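Local coordinates for protein serine hydrolase CCSP0084 (Cycloclasticus sp. P1, PDB 4I3F) that probably acts as a serine hydrolase of the alpha/beta hydrolase fold, cleaving esters and the carbon-carbon bond of meta-cleavage products, at residues K43-P55 against Q118-T131. Sequence-based numbering, arbitrary orientation. Where two conformers were deposited one is given.
Sequences KDTSILLLHGSGP and QTHIVGNSMGGGVT
Leu48 N bonds to His120 O and Leu48 O accepts from Val122 N, after which Leu50 repeats the pattern with Val122 O and Asn124 N; with His120 N to Ser46 O, five backbone bonds define strands 46-50 and 119-124 as parallel neighbours. The first two, at Ser46 O and His120 O, have donors tilted from the carbonyl plane, by 33° at Ser46 O; the last three lie nearly along the C=O axis, and Asn124 N approaches Leu50 O head-on, with a C=O...N angle of 175°. His120 O is gripped twice, by Leu48 N at 2.9 Å and by Thr119 OG1 at 2.8 Å, the hydroxyl using an in-plane lone pair. Thr119 OG1 can do so because it stands anti to its own backbone N (chi1 -172°), and there it also lies 2.8 Å from Ser46 OG. A water bridges Ser46 N and Gln118 O.

Packing follows on both faces. Ile47 CG2 meets Val122 CG2 at 3.7 Å, and Leu49 lies alongside Val122, while Thr45 CG2 sits 3.6 Å from His120 CD2. On the other face Leu50 CD1 fits among Ile121 CD1, Val130 CG1 and Thr131 OG1, tying the sheet to the start of helix 126-137. Beyond the strands, Ser53 OG, bonded to Trp165, rests against Met126 CB.

Ser125 occupies a strained strand-to-helix turn, with a positive phi, within Gly123-Asn124-Ser125-Met126-Gly127, consistent with the nucleophile elbow of this fold. Gly127 CA makes a CA-H...O contact of 3.3 Å with His51 O; its bare glycine backbone lets the helix start lie close to that carbonyl, beside loop 51-55.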
loop_
_atom_site.group_PDB
_atom_site.type_symbol
_atom_site.label_atom_id
_atom_site.label_comp_id
_atom_site.label_asym_id
_atom_site.label_seq_id
_atom_site.Cartn_x
_atom_site.Cartn_y
_atom_site.Cartn_z
ATOM N N LYS A 43 -9.928 14.665 -14.694
ATOM C CA LYS A 43 -10.902 13.568 -14.760
ATOM C C LYS A 43 -11.938 13.631 -13.631
ATOM O O LYS A 43 -11.663 14.151 -12.548
ATOM C CB LYS A 43 -10.193 12.206 -14.743
ATOM C CG LYS A 43 -9.124 12.039 -15.826
ATOM C CD LYS A 43 -9.708 12.157 -17.225
ATOM C CE LYS A 43 -8.624 12.069 -18.284
ATOM N NZ LYS A 43 -9.186 12.078 -19.668
ATOM N N ASP A 44 -13.121 13.076 -13.884
ATOM C CA ASP A 44 -14.245 13.208 -12.959
ATOM C C ASP A 44 -14.239 12.195 -11.813
ATOM O O ASP A 44 -14.719 12.483 -10.717
ATOM C CB ASP A 44 -15.570 13.125 -13.721
ATOM C CG ASP A 44 -15.679 14.166 -14.826
ATOM O OD1 ASP A 44 -15.138 15.283 -14.664
ATOM O OD2 ASP A 44 -16.306 13.855 -15.860
ATOM N N THR A 45 -13.699 11.006 -12.059
ATOM C CA THR A 45 -13.699 9.960 -11.039
ATOM C C THR A 45 -12.274 9.754 -10.541
ATOM O O THR A 45 -11.333 9.725 -11.340
ATOM C CB THR A 45 -14.258 8.645 -11.591
ATOM O OG1 THR A 45 -15.572 8.866 -12.124
ATOM C CG2 THR A 45 -14.313 7.580 -10.498
ATOM N N SER A 46 -12.109 9.624 -9.228
ATOM C CA SER A 46 -10.768 9.530 -8.656
ATOM C C SER A 46 -10.400 8.137 -8.152
ATOM O O SER A 46 -11.270 7.311 -7.866
ATOM C CB SER A 46 -10.579 10.566 -7.543
ATOM O OG SER A 46 -11.476 10.347 -6.474
ATOM N N ILE A 47 -9.090 7.889 -8.070
ATOM C CA ILE A 47 -8.541 6.694 -7.439
ATOM C C ILE A 47 -7.466 7.151 -6.461
ATOM O O ILE A 47 -6.569 7.916 -6.834
ATOM C CB ILE A 47 -7.882 5.741 -8.456
ATOM C CG1 ILE A 47 -8.833 5.380 -9.595
ATOM C CG2 ILE A 47 -7.394 4.474 -7.761
ATOM C CD1 ILE A 47 -8.141 4.605 -10.726
ATOM N N LEU A 48 -7.578 6.706 -5.211
ATOM C CA LEU A 48 -6.572 6.972 -4.183
ATOM C C LEU A 48 -5.712 5.721 -4.083
ATOM O O LEU A 48 -6.234 4.632 -3.847
ATOM C CB LEU A 48 -7.256 7.243 -2.837
ATOM C CG LEU A 48 -6.351 7.422 -1.606
ATOM C CD1 LEU A 48 -5.455 8.641 -1.769
ATOM C CD2 LEU A 48 -7.170 7.539 -0.328
ATOM N N LEU A 49 -4.401 5.866 -4.280
ATOM C CA LEU A 49 -3.502 4.710 -4.265
ATOM C C LEU A 49 -2.608 4.760 -3.037
ATOM O O LEU A 49 -1.904 5.752 -2.812
ATOM C CB LEU A 49 -2.642 4.663 -5.539
ATOM C CG LEU A 49 -3.438 4.452 -6.832
ATOM C CD1 LEU A 49 -3.622 5.775 -7.557
ATOM C CD2 LEU A 49 -2.783 3.425 -7.738
ATOM N N LEU A 50 -2.628 3.687 -2.252
ATOM C CA LEU A 50 -1.895 3.649 -0.984
ATOM C C LEU A 50 -0.785 2.607 -1.045
ATOM O O LEU A 50 -1.044 1.407 -1.223
ATOM C CB LEU A 50 -2.857 3.360 0.181
ATOM C CG LEU A 50 -4.014 4.346 0.367
ATOM C CD1 LEU A 50 -4.857 3.990 1.593
ATOM C CD2 LEU A 50 -3.483 5.769 0.485
ATOM N N HIS A 51 0.455 3.072 -0.896
ATOM C CA HIS A 51 1.646 2.235 -1.052
ATOM C C HIS A 51 1.908 1.276 0.122
ATOM O O HIS A 51 1.195 1.310 1.128
ATOM C CB HIS A 51 2.858 3.135 -1.279
ATOM C CG HIS A 51 3.266 3.921 -0.072
ATOM N ND1 HIS A 51 3.141 5.292 0.007
ATOM C CD2 HIS A 51 3.836 3.529 1.092
ATOM C CE1 HIS A 51 3.603 5.705 1.175
ATOM N NE2 HIS A 51 4.025 4.657 1.852
ATOM N N GLY A 52 2.918 0.416 -0.025
ATOM C CA GLY A 52 3.246 -0.590 0.977
ATOM C C GLY A 52 4.264 -0.147 2.012
ATOM O O GLY A 52 4.526 1.046 2.160
ATOM N N SER A 53 4.851 -1.100 2.733
ATOM C CA SER A 53 5.721 -0.746 3.849
ATOM C C SER A 53 7.136 -1.322 3.766
ATOM O O SER A 53 7.726 -1.678 4.792
ATOM C CB SER A 53 5.067 -1.148 5.178
ATOM O OG SER A 53 4.674 -2.518 5.164
ATOM N N GLY A 54 7.691 -1.408 2.562
ATOM C CA GLY A 54 9.104 -1.720 2.445
ATOM C C GLY A 54 9.885 -0.583 3.082
ATOM O O GLY A 54 9.400 0.543 3.124
ATOM N N PRO A 55 11.075 -0.870 3.627
ATOM C CA PRO A 55 11.878 0.252 4.127
ATOM C C PRO A 55 12.143 1.276 3.019
ATOM O O PRO A 55 12.457 0.903 1.887
ATOM C CB PRO A 55 13.184 -0.421 4.550
ATOM C CG PRO A 55 12.782 -1.822 4.905
ATOM C CD PRO A 55 11.659 -2.180 3.974
ATOM N N GLN A 118 -16.272 11.055 -2.687
ATOM C CA GLN A 118 -16.104 9.609 -2.826
ATOM C C GLN A 118 -14.989 9.295 -3.808
ATOM O O GLN A 118 -14.841 9.987 -4.824
ATOM C CB GLN A 118 -17.394 8.964 -3.327
ATOM C CG GLN A 118 -18.580 9.072 -2.387
ATOM C CD GLN A 118 -19.685 8.093 -2.752
ATOM O OE1 GLN A 118 -20.156 8.070 -3.890
ATOM N NE2 GLN A 118 -20.085 7.264 -1.793
ATOM N N THR A 119 -14.236 8.239 -3.522
ATOM C CA THR A 119 -13.118 7.839 -4.377
ATOM C C THR A 119 -13.006 6.318 -4.504
ATOM O O THR A 119 -13.394 5.583 -3.589
ATOM C CB THR A 119 -11.784 8.425 -3.841
ATOM O OG1 THR A 119 -10.731 8.186 -4.783
ATOM C CG2 THR A 119 -11.408 7.791 -2.502
ATOM N N HIS A 120 -12.498 5.840 -5.641
ATOM C CA HIS A 120 -12.018 4.464 -5.711
ATOM C C HIS A 120 -10.717 4.398 -4.924
ATOM O O HIS A 120 -10.090 5.429 -4.674
ATOM C CB HIS A 120 -11.743 4.032 -7.156
ATOM C CG HIS A 120 -12.963 3.906 -8.022
ATOM N ND1 HIS A 120 -14.101 3.227 -7.637
ATOM C CD2 HIS A 120 -13.192 4.334 -9.288
ATOM C CE1 HIS A 120 -14.986 3.262 -8.620
ATOM N NE2 HIS A 120 -14.459 3.927 -9.634
ATOM N N ILE A 121 -10.285 3.198 -4.556
ATOM C CA ILE A 121 -9.081 3.063 -3.740
ATOM C C ILE A 121 -8.310 1.787 -4.078
ATOM O O ILE A 121 -8.907 0.744 -4.377
ATOM C CB ILE A 121 -9.430 3.175 -2.216
ATOM C CG1 ILE A 121 -8.174 3.115 -1.340
ATOM C CG2 ILE A 121 -10.501 2.142 -1.808
ATOM C CD1 ILE A 121 -8.427 3.553 0.110
ATOM N N VAL A 122 -6.982 1.901 -4.079
ATOM C CA VAL A 122 -6.087 0.766 -4.304
ATOM C C VAL A 122 -5.100 0.747 -3.153
ATOM O O VAL A 122 -4.554 1.794 -2.791
ATOM C CB VAL A 122 -5.283 0.914 -5.609
ATOM C CG1 VAL A 122 -4.371 -0.304 -5.826
ATOM C CG2 VAL A 122 -6.214 1.064 -6.808
ATOM N N GLY A 123 -4.871 -0.423 -2.565
ATOM C CA GLY A 123 -3.912 -0.510 -1.476
ATOM C C GLY A 123 -3.003 -1.719 -1.518
ATOM O O GLY A 123 -3.467 -2.862 -1.671
ATOM N N ASN A 124 -1.702 -1.464 -1.373
ATOM C CA ASN A 124 -0.684 -2.506 -1.322
ATOM C C ASN A 124 -0.292 -2.796 0.113
ATOM O O ASN A 124 0.073 -1.885 0.842
ATOM C CB ASN A 124 0.563 -2.052 -2.100
ATOM C CG ASN A 124 1.808 -2.902 -1.801
ATOM O OD1 ASN A 124 1.719 -4.030 -1.309
ATOM N ND2 ASN A 124 2.982 -2.356 -2.117
ATOM N N SER A 125 -0.344 -4.071 0.509
ATOM C CA SER A 125 0.170 -4.497 1.814
ATOM C C SER A 125 -0.366 -3.639 2.946
ATOM O O SER A 125 -1.566 -3.625 3.218
ATOM C CB SER A 125 1.702 -4.473 1.811
ATOM O OG SER A 125 2.229 -4.794 3.085
ATOM N N MET A 126 0.538 -2.918 3.595
ATOM C CA MET A 126 0.159 -1.989 4.652
ATOM C C MET A 126 -0.925 -1.040 4.174
ATOM O O MET A 126 -1.909 -0.807 4.879
ATOM C CB MET A 126 1.371 -1.199 5.138
ATOM C CG MET A 126 1.056 -0.165 6.216
ATOM S SD MET A 126 0.536 1.435 5.569
ATOM C CE MET A 126 1.971 1.921 4.607
ATOM N N GLY A 127 -0.754 -0.505 2.965
ATOM C CA GLY A 127 -1.757 0.377 2.371
ATOM C C GLY A 127 -3.092 -0.317 2.121
ATOM O O GLY A 127 -4.152 0.325 2.158
ATOM N N GLY A 128 -3.047 -1.618 1.845
ATOM C CA GLY A 128 -4.258 -2.416 1.722
ATOM C C GLY A 128 -4.932 -2.587 3.072
ATOM O O GLY A 128 -6.169 -2.613 3.167
ATOM N N GLY A 129 -4.124 -2.725 4.120
ATOM C CA GLY A 129 -4.667 -2.766 5.471
ATOM C C GLY A 129 -5.359 -1.459 5.828
ATOM O O GLY A 129 -6.481 -1.457 6.363
ATOM N N VAL A 130 -4.694 -0.348 5.539
ATOM C CA VAL A 130 -5.292 0.966 5.756
ATOM C C VAL A 130 -6.589 1.089 4.965
ATOM O O VAL A 130 -7.585 1.632 5.464
ATOM C CB VAL A 130 -4.308 2.112 5.386
ATOM C CG1 VAL A 130 -4.983 3.465 5.525
ATOM C CG2 VAL A 130 -3.073 2.054 6.288
ATOM N N THR A 131 -6.586 0.564 3.736
ATOM C CA THR A 131 -7.796 0.561 2.912
ATOM C C THR A 131 -8.931 -0.166 3.615
ATOM O O THR A 131 -10.056 0.333 3.665
ATOM C CB THR A 131 -7.551 -0.083 1.532
ATOM O OG1 THR A 131 -6.588 0.698 0.808
ATOM C CG2 THR A 131 -8.843 -0.152 0.737
HETATM O O HOH W 1 -14.636 9.735 -7.625
#